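Local coordinates for protein putative acetamidase/formamidase (Yersinia enterocolitica subsp. palearctica serotype O:3, PDB 5UBU) that probably hydrolyses carbon-nitrogen bonds in linear amides such as acetamide or formamide and binds sodium ions, at residues B[23-28]-B[53-58]; B[46-51]-B[89-94]; B[10-15]-B[242-247]; B[107-112]-B[237-242]. All coordinates share one frame; numbering follows the deposited sequence.

Contact 1 (B[23-28]-B[53-58]); sequences PVTHHL and GDRVIV
A parallel strand pair at the edge of the large mixed sheet brings His26 beside Asp54 in a histidine-carboxylate hydrogen bond. His26 NE2 donates to Asp54 OD2 at 3.0 Å, almost straight and within the plane of the imidazole, but it comes down on the carboxylate from above, with the ring and carboxylate planes 49° apart. Asp54 OD1 is likewise met from above its plane, by the backbone N-H of Val24 at 3.1 Å. Glu51 N and the guanidinium of Arg21 add to this grip on a buried carboxylate.

Further on, the backbone of His26 straddles Val56, bonding to the residues before and after it: His26 N reaches Arg55 O at 2.9 Å, and Ile57 N returns to His26 O at 2.8 Å. On the face of Thr25 and Arg55, Thr25 CG2, anti to its backbone N, touches Ile57 CD1 at 3.6 Å. Arg55 runs alongside Thr25, while its NE forms a salt bridge with Glu107. The face of His26 and Val56 packs against strand 48-50, and there Leu28 CB meets Val56 CG1 at 4.0 Å. The whole is a parallel beta ladder, strand 25-28 being the outermost of its sheet within the chain.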
# COMPACT_ATOMS: atom_id res chain seq x y z
N PRO B 23 38.10 1.27 27.63
CA PRO B 23 37.93 1.82 26.31
C PRO B 23 38.72 3.09 26.02
O PRO B 23 39.00 3.87 26.93
CB PRO B 23 36.44 2.13 26.27
CG PRO B 23 36.11 2.52 27.66
CD PRO B 23 37.04 1.73 28.55
N VAL B 24 39.08 3.26 24.75
CA VAL B 24 39.75 4.45 24.26
C VAL B 24 38.58 5.33 23.80
O VAL B 24 37.68 4.86 23.11
CB VAL B 24 40.69 4.14 23.08
CG1 VAL B 24 41.29 5.43 22.51
CG2 VAL B 24 41.79 3.19 23.51
N THR B 25 38.58 6.60 24.23
CA THR B 25 37.53 7.54 23.85
C THR B 25 38.05 8.41 22.71
O THR B 25 39.09 9.07 22.84
CB THR B 25 37.12 8.42 25.04
OG1 THR B 25 36.60 7.59 26.09
CG2 THR B 25 36.04 9.45 24.64
N HIS B 26 37.33 8.38 21.59
CA HIS B 26 37.69 9.15 20.41
C HIS B 26 36.74 10.33 20.30
O HIS B 26 35.57 10.21 20.65
CB HIS B 26 37.58 8.28 19.17
CG HIS B 26 38.31 6.97 19.28
ND1 HIS B 26 39.65 6.84 18.97
CD2 HIS B 26 37.89 5.76 19.69
CE1 HIS B 26 40.01 5.58 19.18
NE2 HIS B 26 38.96 4.91 19.61
N HIS B 27 37.25 11.47 19.84
CA HIS B 27 36.45 12.68 19.69
C HIS B 27 36.27 12.92 18.20
O HIS B 27 37.17 13.43 17.55
CB HIS B 27 37.16 13.88 20.35
CG HIS B 27 37.60 13.64 21.77
ND1 HIS B 27 36.80 13.93 22.86
CD2 HIS B 27 38.74 13.11 22.28
CE1 HIS B 27 37.43 13.59 23.97
NE2 HIS B 27 38.61 13.09 23.64
N LEU B 28 35.12 12.53 17.65
CA LEU B 28 34.84 12.71 16.23
C LEU B 28 34.29 14.12 15.99
O LEU B 28 33.09 14.33 15.85
CB LEU B 28 33.90 11.62 15.69
CG LEU B 28 33.49 11.68 14.20
CD1 LEU B 28 34.69 11.89 13.28
CD2 LEU B 28 32.74 10.42 13.81
N GLY B 53 34.42 -1.97 21.82
CA GLY B 53 34.36 -1.59 23.23
C GLY B 53 34.70 -0.13 23.45
O GLY B 53 34.41 0.41 24.49
N ASP B 54 35.35 0.50 22.46
CA ASP B 54 35.72 1.92 22.54
C ASP B 54 34.50 2.84 22.52
O ASP B 54 33.42 2.46 22.07
CB ASP B 54 36.62 2.34 21.36
CG ASP B 54 38.05 1.85 21.50
OD1 ASP B 54 38.42 1.26 22.53
OD2 ASP B 54 38.83 2.10 20.54
N ARG B 55 34.71 4.05 23.02
CA ARG B 55 33.69 5.09 23.06
C ARG B 55 34.01 6.15 22.01
O ARG B 55 35.18 6.38 21.69
CB ARG B 55 33.61 5.71 24.46
CG ARG B 55 32.97 4.77 25.47
CD ARG B 55 33.13 5.19 26.92
NE ARG B 55 32.37 6.41 27.17
CZ ARG B 55 32.88 7.62 27.41
NH1 ARG B 55 32.07 8.64 27.63
NH2 ARG B 55 34.20 7.81 27.50
N VAL B 56 32.97 6.76 21.45
CA VAL B 56 33.13 7.82 20.45
C VAL B 56 32.21 8.97 20.81
O VAL B 56 31.02 8.77 21.05
CB VAL B 56 32.81 7.34 19.02
CG1 VAL B 56 33.06 8.46 18.01
CG2 VAL B 56 33.66 6.13 18.66
N ILE B 57 32.76 10.18 20.88
CA ILE B 57 32.02 11.39 21.18
C ILE B 57 31.85 12.08 19.83
O ILE B 57 32.80 12.67 19.31
CB ILE B 57 32.77 12.29 22.17
CG1 ILE B 57 33.07 11.53 23.47
CG2 ILE B 57 31.96 13.57 22.44
CD1 ILE B 57 33.88 12.32 24.49
N VAL B 58 30.65 12.01 19.27
CA VAL B 58 30.37 12.59 17.96
C VAL B 58 29.72 13.97 18.00
O VAL B 58 28.72 14.17 18.66
CB VAL B 58 29.40 11.68 17.16
CG1 VAL B 58 29.25 12.20 15.74
CG2 VAL B 58 29.91 10.25 17.13

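Contact 2 (B[46-51]-B[89-94]); sequences PVLTIE and GPIMIN
The carboxylate of Glu51 and the amide of Asn94 lie side by side at the end of a parallel beta ladder, their planes turned 64° apart. Asn94 ND2 sends an N-H, in the plane of its own amide, to the syn side of Glu51 OE2 at 2.9 Å. The Glu51 chain bends at chi2 (-70°), which puts CD on the side of Asn94 although CB leaves in the other direction. From this pair the ladder runs back through Asn94 N to Ile50 O at 2.9 Å and Ile50 N to Met92 O at 2.7 Å, then through Met92 N to Leu48 O and Val47 N to Pro90 O.

One face carries Thr49 and Met92, a selenomethionine whose chain folds across Pro46, beside Arg215 of the next strand. The face of Ile50 and Ile93 is apolar and turns toward Val245 of the large sheet, while Leu48 and Ile50 also touch His26. Pairing 48-50 with 87-93 therefore adds a parallel strand to the second mixed sheet, and its Ile-rich side packs onto the first. There Ile50 CD1 lies 3.9 Å from Ile91 CG2, whereas on the side of Met92, Pro46 CB comes to 3.6 Å from Met92 CG.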
# COMPACT_ATOMS: atom_id res chain seq x y z
N PRO B 46 37.41 6.22 5.19
CA PRO B 46 37.19 6.14 6.64
C PRO B 46 37.72 7.36 7.38
O PRO B 46 38.77 7.88 7.01
CB PRO B 46 37.96 4.89 7.06
CG PRO B 46 38.02 4.06 5.83
CD PRO B 46 38.11 5.03 4.68
N VAL B 47 37.00 7.80 8.41
CA VAL B 47 37.40 8.96 9.20
C VAL B 47 37.97 8.58 10.56
O VAL B 47 38.64 9.40 11.21
CB VAL B 47 36.23 9.95 9.44
CG1 VAL B 47 35.62 10.35 8.10
CG2 VAL B 47 35.18 9.36 10.39
N LEU B 48 37.69 7.36 11.00
CA LEU B 48 38.15 6.87 12.30
C LEU B 48 38.12 5.35 12.37
O LEU B 48 37.22 4.72 11.81
CB LEU B 48 37.21 7.42 13.39
CG LEU B 48 37.44 6.97 14.84
CD1 LEU B 48 38.80 7.42 15.36
CD2 LEU B 48 36.31 7.52 15.70
N THR B 49 39.10 4.77 13.05
CA THR B 49 39.17 3.32 13.25
C THR B 49 39.23 3.09 14.75
O THR B 49 40.06 3.69 15.44
CB THR B 49 40.39 2.70 12.55
OG1 THR B 49 40.35 3.01 11.15
CG2 THR B 49 40.39 1.18 12.74
N ILE B 50 38.35 2.23 15.26
CA ILE B 50 38.29 1.94 16.69
C ILE B 50 38.31 0.45 17.01
O ILE B 50 38.11 -0.40 16.13
CB ILE B 50 36.99 2.53 17.31
CG1 ILE B 50 35.74 1.83 16.76
CG2 ILE B 50 36.90 4.03 17.06
CD1 ILE B 50 34.46 2.33 17.39
N GLU B 51 38.56 0.14 18.28
CA GLU B 51 38.54 -1.23 18.78
C GLU B 51 37.14 -1.49 19.35
O GLU B 51 36.49 -0.57 19.85
CB GLU B 51 39.59 -1.41 19.88
CG GLU B 51 41.03 -1.31 19.40
CD GLU B 51 41.45 -2.49 18.55
OE1 GLU B 51 40.78 -3.54 18.56
OE2 GLU B 51 42.49 -2.39 17.87
N GLY B 89 31.03 9.67 9.93
CA GLY B 89 31.49 8.33 9.56
C GLY B 89 32.11 8.36 8.17
O GLY B 89 32.20 9.42 7.55
N PRO B 90 32.51 7.19 7.65
CA PRO B 90 32.37 5.91 8.32
C PRO B 90 33.41 5.62 9.40
O PRO B 90 34.58 5.97 9.25
CB PRO B 90 32.54 4.90 7.18
CG PRO B 90 33.38 5.60 6.18
CD PRO B 90 33.11 7.07 6.32
N ILE B 91 32.96 4.99 10.48
CA ILE B 91 33.80 4.57 11.58
C ILE B 91 34.11 3.09 11.34
O ILE B 91 33.20 2.33 11.05
CB ILE B 91 33.09 4.76 12.93
CG1 ILE B 91 32.73 6.23 13.12
CG2 ILE B 91 33.97 4.26 14.08
CD1 ILE B 91 32.00 6.56 14.41
N MSE B 92 35.37 2.70 11.47
CA MSE B 92 35.76 1.30 11.26
C MSE B 92 35.97 0.58 12.56
O MSE B 92 36.60 1.11 13.47
CB MSE B 92 37.07 1.22 10.47
CG MSE B 92 37.08 2.12 9.24
SE MSE B 92 35.80 1.48 7.88
CE MSE B 92 36.88 0.03 7.05
N ILE B 93 35.40 -0.62 12.68
CA ILE B 93 35.55 -1.42 13.89
C ILE B 93 36.52 -2.55 13.54
O ILE B 93 36.27 -3.33 12.61
CB ILE B 93 34.21 -1.98 14.43
CG1 ILE B 93 33.25 -0.84 14.84
CG2 ILE B 93 34.46 -2.86 15.64
CD1 ILE B 93 32.68 -0.02 13.70
N ASN B 94 37.62 -2.62 14.27
CA ASN B 94 38.66 -3.62 14.06
C ASN B 94 38.12 -5.04 14.26
O ASN B 94 37.64 -5.39 15.34
CB ASN B 94 39.83 -3.37 15.03
CG ASN B 94 41.03 -4.25 14.75
OD1 ASN B 94 41.07 -4.98 13.77
ND2 ASN B 94 42.03 -4.18 15.61

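Contact 3 (B[10-15]-B[242-247]); sequences SIMVKR and TIKVDL
Met12, a selenomethionine, crosses Asp246 at a slant, reaching from the short helix 11-15 to a strand of the large mixed sheet in a helix-on-sheet packing. Its CG is anti to the backbone N (chi1 -180°), and beyond it the chain is extended, carrying the methyl CE out to the strand. CE ends over the strand between two residues whose CB atoms point toward the helix: it is 3.5 Å from Asp246 CB and 3.4 Å from Lys244 O, with Lys244 CD alongside at 4.0 Å. Nearer the helix, Met12 CG lies 4.0 Å from Asp246 CB. Most of the contact is this one apolar arm, touching the strand chiefly through its methyl; Ala103 and Ile204 of neighbouring strands also touch it.

The carboxylate of Asp246 has polar work of its own, its OD1 accepting from Gly18 N just beyond the helix. Ser10 starts the helix as its N-cap, with Val13 N donating to Ser10 OG at 3.3 Å. At the other end Arg15 makes a cation-pi contact with Trp251. Within the strand, Leu247 N donates to Asp246 OD1 at 2.7 Å, using the anti lone pair of that oxygen.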
# COMPACT_ATOMS: atom_id res chain seq x y z
N SER B 10 22.49 -7.70 28.89
CA SER B 10 22.35 -7.31 27.47
C SER B 10 23.16 -8.22 26.56
O SER B 10 24.15 -8.83 26.98
CB SER B 10 22.79 -5.85 27.24
OG SER B 10 24.18 -5.68 27.45
N ILE B 11 22.74 -8.31 25.30
CA ILE B 11 23.40 -9.15 24.31
C ILE B 11 24.80 -8.58 24.03
O ILE B 11 25.75 -9.34 23.82
CB ILE B 11 22.55 -9.29 23.03
CG1 ILE B 11 21.20 -9.94 23.39
CG2 ILE B 11 23.28 -10.13 21.99
CD1 ILE B 11 20.22 -10.06 22.25
N MSE B 12 24.91 -7.26 24.04
CA MSE B 12 26.19 -6.60 23.80
C MSE B 12 27.23 -6.96 24.83
O MSE B 12 28.38 -7.21 24.48
CB MSE B 12 25.98 -5.09 23.85
CG MSE B 12 27.26 -4.30 23.59
SE MSE B 12 26.87 -2.43 24.06
CE MSE B 12 28.49 -1.56 23.39
N VAL B 13 26.85 -6.96 26.09
CA VAL B 13 27.79 -7.28 27.16
C VAL B 13 28.09 -8.77 27.21
O VAL B 13 29.24 -9.16 27.41
CB VAL B 13 27.30 -6.74 28.52
CG1 VAL B 13 28.19 -7.19 29.67
CG2 VAL B 13 27.22 -5.21 28.46
N LYS B 14 27.07 -9.61 27.01
CA LYS B 14 27.27 -11.06 27.05
C LYS B 14 28.00 -11.66 25.85
O LYS B 14 28.64 -12.70 26.00
CB LYS B 14 25.95 -11.82 27.28
CG LYS B 14 25.47 -11.76 28.72
CD LYS B 14 24.43 -12.82 29.04
CE LYS B 14 24.46 -13.13 30.54
NZ LYS B 14 23.46 -14.14 30.99
N ARG B 15 27.90 -11.02 24.69
CA ARG B 15 28.54 -11.55 23.48
C ARG B 15 29.55 -10.62 22.82
O ARG B 15 30.27 -11.04 21.92
CB ARG B 15 27.48 -11.95 22.47
CG ARG B 15 26.52 -13.02 22.98
CD ARG B 15 25.51 -13.38 21.91
NE ARG B 15 26.14 -14.01 20.75
CZ ARG B 15 25.51 -14.35 19.63
NH1 ARG B 15 26.19 -14.92 18.63
NH2 ARG B 15 24.21 -14.12 19.49
N THR B 242 27.39 10.70 22.53
CA THR B 242 28.42 9.79 23.00
C THR B 242 27.91 8.37 22.90
O THR B 242 26.86 8.04 23.45
CB THR B 242 28.84 10.11 24.45
OG1 THR B 242 29.38 11.43 24.52
CG2 THR B 242 29.91 9.13 24.94
N ILE B 243 28.65 7.52 22.19
CA ILE B 243 28.28 6.12 21.98
C ILE B 243 29.40 5.16 22.37
O ILE B 243 30.57 5.55 22.46
CB ILE B 243 27.92 5.85 20.50
CG1 ILE B 243 29.11 6.15 19.57
CG2 ILE B 243 26.73 6.70 20.08
CD1 ILE B 243 28.83 5.88 18.11
N LYS B 244 29.01 3.91 22.63
CA LYS B 244 29.96 2.84 22.95
C LYS B 244 29.65 1.81 21.86
O LYS B 244 28.52 1.35 21.73
CB LYS B 244 29.72 2.25 24.35
CG LYS B 244 30.95 1.69 25.06
CD LYS B 244 30.71 0.48 25.95
CE LYS B 244 31.86 0.23 26.93
NZ LYS B 244 31.89 -1.17 27.43
N VAL B 245 30.65 1.49 21.05
CA VAL B 245 30.48 0.56 19.94
C VAL B 245 31.21 -0.74 20.23
O VAL B 245 32.40 -0.71 20.58
CB VAL B 245 31.04 1.19 18.64
CG1 VAL B 245 30.84 0.25 17.45
CG2 VAL B 245 30.39 2.54 18.39
N ASP B 246 30.53 -1.87 20.10
CA ASP B 246 31.15 -3.16 20.36
C ASP B 246 30.82 -4.06 19.16
O ASP B 246 30.08 -3.66 18.26
CB ASP B 246 30.71 -3.72 21.71
CG ASP B 246 31.75 -4.71 22.33
OD1 ASP B 246 32.48 -5.41 21.58
OD2 ASP B 246 31.82 -4.79 23.58
N LEU B 247 31.39 -5.27 19.15
CA LEU B 247 31.22 -6.20 18.04
C LEU B 247 30.83 -7.59 18.51
O LEU B 247 31.47 -8.15 19.39
CB LEU B 247 32.55 -6.29 17.30
CG LEU B 247 32.66 -7.18 16.06
CD1 LEU B 247 31.78 -6.63 14.94
CD2 LEU B 247 34.10 -7.25 15.60

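Contact 4 (B[107-112]-B[237-242]); sequences ESMLPR and FASITT
Arg112 lies across Ile240 where strand 101-111 pairs antiparallel with strand 239-248, and its side chain can be traced atom by atom. CB sits 3.6 Å from Ala238 O, the oxygen that also accepts the backbone N-H of Arg112 from above its carbonyl plane. CG, anti to the backbone N (chi1 -168°), meets Ile240 CG1 at 3.8 Å, and CD touches the same CG1 on one hand and Ser239 O on the other. The chain then bends at chi3. NE passes Ser239 O at a long 3.6 Å, with that oxygen near the guanidinium plane, and NH2 lies 3.9 Å from Ala238 CB while giving its hydrogen bond to Thr60 O. The two side chains, Arg112 and Ile240, cross at about a right angle.

Leu110 and Ile240 are a hydrogen-bonded pair, Ile240 N reaching Leu110 O at 2.8 Å. Toward the other end Glu107 and Ser108 both oppose Thr242, a classic beta bulge: Glu107 N binds Thr242 O at 2.9 Å, and Thr242 N binds Ser108 O. On the opposite face from Ile240, selenomethionine Met109 runs beside Thr241. The edge of the Phe237 ring meets Pro111, with Phe237 CE2 3.6 Å from Pro111 CA. Phe237 directly follows the sodium ligand Glu236, and its side chain is about 9 Å from a bound sodium ion.

Strand 239-248 lies between 101-111 and 55-59 in the large sheet, and Met109 and Thr241 face Ile170 and strand 214-222 of the second sheet.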
# COMPACT_ATOMS: atom_id res chain seq x y z
N GLU B 107 25.09 6.51 25.09
CA GLU B 107 25.19 6.86 26.50
C GLU B 107 24.46 8.14 26.82
O GLU B 107 23.72 8.21 27.80
CB GLU B 107 26.65 7.07 26.93
CG GLU B 107 27.55 5.85 26.85
CD GLU B 107 28.93 6.13 27.39
OE1 GLU B 107 29.82 5.26 27.26
OE2 GLU B 107 29.14 7.24 27.93
N SER B 108 24.71 9.15 25.99
CA SER B 108 24.14 10.47 26.18
C SER B 108 24.09 11.30 24.91
O SER B 108 24.81 11.04 23.94
CB SER B 108 24.97 11.21 27.22
OG SER B 108 26.32 11.29 26.82
N MSE B 109 23.22 12.32 24.94
CA MSE B 109 23.03 13.23 23.82
C MSE B 109 22.73 14.59 24.39
O MSE B 109 21.74 14.77 25.10
CB MSE B 109 21.86 12.75 22.96
CG MSE B 109 22.20 11.49 22.19
SE MSE B 109 20.69 11.00 21.03
CE MSE B 109 20.80 12.49 19.75
N LEU B 110 23.60 15.56 24.10
CA LEU B 110 23.42 16.92 24.59
C LEU B 110 23.40 17.88 23.41
O LEU B 110 23.97 17.57 22.36
CB LEU B 110 24.58 17.30 25.53
CG LEU B 110 24.80 16.41 26.76
CD1 LEU B 110 26.06 16.82 27.50
CD2 LEU B 110 23.58 16.42 27.66
N PRO B 111 22.73 19.04 23.55
CA PRO B 111 22.73 20.00 22.45
C PRO B 111 24.10 20.64 22.33
O PRO B 111 24.75 20.89 23.35
CB PRO B 111 21.65 21.02 22.84
CG PRO B 111 21.45 20.84 24.30
CD PRO B 111 21.83 19.44 24.65
N ARG B 112 24.53 20.89 21.10
CA ARG B 112 25.85 21.45 20.83
C ARG B 112 25.74 22.91 20.40
O ARG B 112 24.82 23.28 19.68
CB ARG B 112 26.52 20.60 19.74
CG ARG B 112 28.00 20.87 19.53
CD ARG B 112 28.63 19.78 18.68
NE ARG B 112 28.06 19.72 17.34
CZ ARG B 112 28.50 20.40 16.27
NH1 ARG B 112 29.56 21.21 16.36
NH2 ARG B 112 27.89 20.25 15.10
N PHE B 237 18.46 19.00 15.49
CA PHE B 237 19.50 19.80 16.16
C PHE B 237 20.90 19.18 16.07
O PHE B 237 21.06 18.00 15.75
CB PHE B 237 19.11 20.07 17.64
CG PHE B 237 19.36 18.92 18.59
CD1 PHE B 237 18.72 17.71 18.43
CD2 PHE B 237 20.19 19.08 19.69
CE1 PHE B 237 18.94 16.66 19.32
CE2 PHE B 237 20.39 18.03 20.59
CZ PHE B 237 19.77 16.82 20.40
N ALA B 238 21.90 20.02 16.30
CA ALA B 238 23.29 19.64 16.31
C ALA B 238 23.55 19.13 17.73
O ALA B 238 23.15 19.79 18.69
CB ALA B 238 24.17 20.84 15.99
N SER B 239 24.21 17.97 17.86
CA SER B 239 24.44 17.37 19.18
C SER B 239 25.83 16.83 19.44
O SER B 239 26.64 16.68 18.53
CB SER B 239 23.51 16.17 19.36
OG SER B 239 23.93 15.08 18.55
N ILE B 240 26.05 16.52 20.72
CA ILE B 240 27.26 15.89 21.21
C ILE B 240 26.72 14.53 21.64
O ILE B 240 26.21 14.38 22.75
CB ILE B 240 27.90 16.62 22.40
CG1 ILE B 240 28.26 18.06 22.00
CG2 ILE B 240 29.14 15.87 22.87
CD1 ILE B 240 28.86 18.89 23.12
N THR B 241 26.79 13.56 20.73
CA THR B 241 26.30 12.20 20.98
C THR B 241 27.47 11.31 21.34
O THR B 241 28.41 11.18 20.56
CB THR B 241 25.59 11.64 19.73
OG1 THR B 241 24.46 12.45 19.42
CG2 THR B 241 25.14 10.21 19.97
N THR B 242 27.39 10.70 22.53
CA THR B 242 28.42 9.79 23.00
C THR B 242 27.91 8.37 22.90
O THR B 242 26.86 8.04 23.45
CB THR B 242 28.84 10.11 24.45
OG1 THR B 242 29.38 11.43 24.52
CG2 THR B 242 29.91 9.13 24.94

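From the N terminus, helix 11-15 opens the longest loop, closed only when strand 239-248 arrives in contact 3; the other three contacts fall within it. Contact 1 opens at 23-28, contact 2 at 46-51, then contact 1 closes at 53-58 and contact 2 at 89-94, so these two cross. Contact 4 starts at 107-112 after both have closed and ends at 237-242, sharing Thr242 with contact 3. Contacts 1 and 4 each pair two strands of one sheet, 55-59 beside 239-248 joins the two pairs, and contact 3 sets the short helix against 239-248. Contact 2 belongs to the second sheet, joined to the first where His26 meets Ile50 and Ile93 meets Val245.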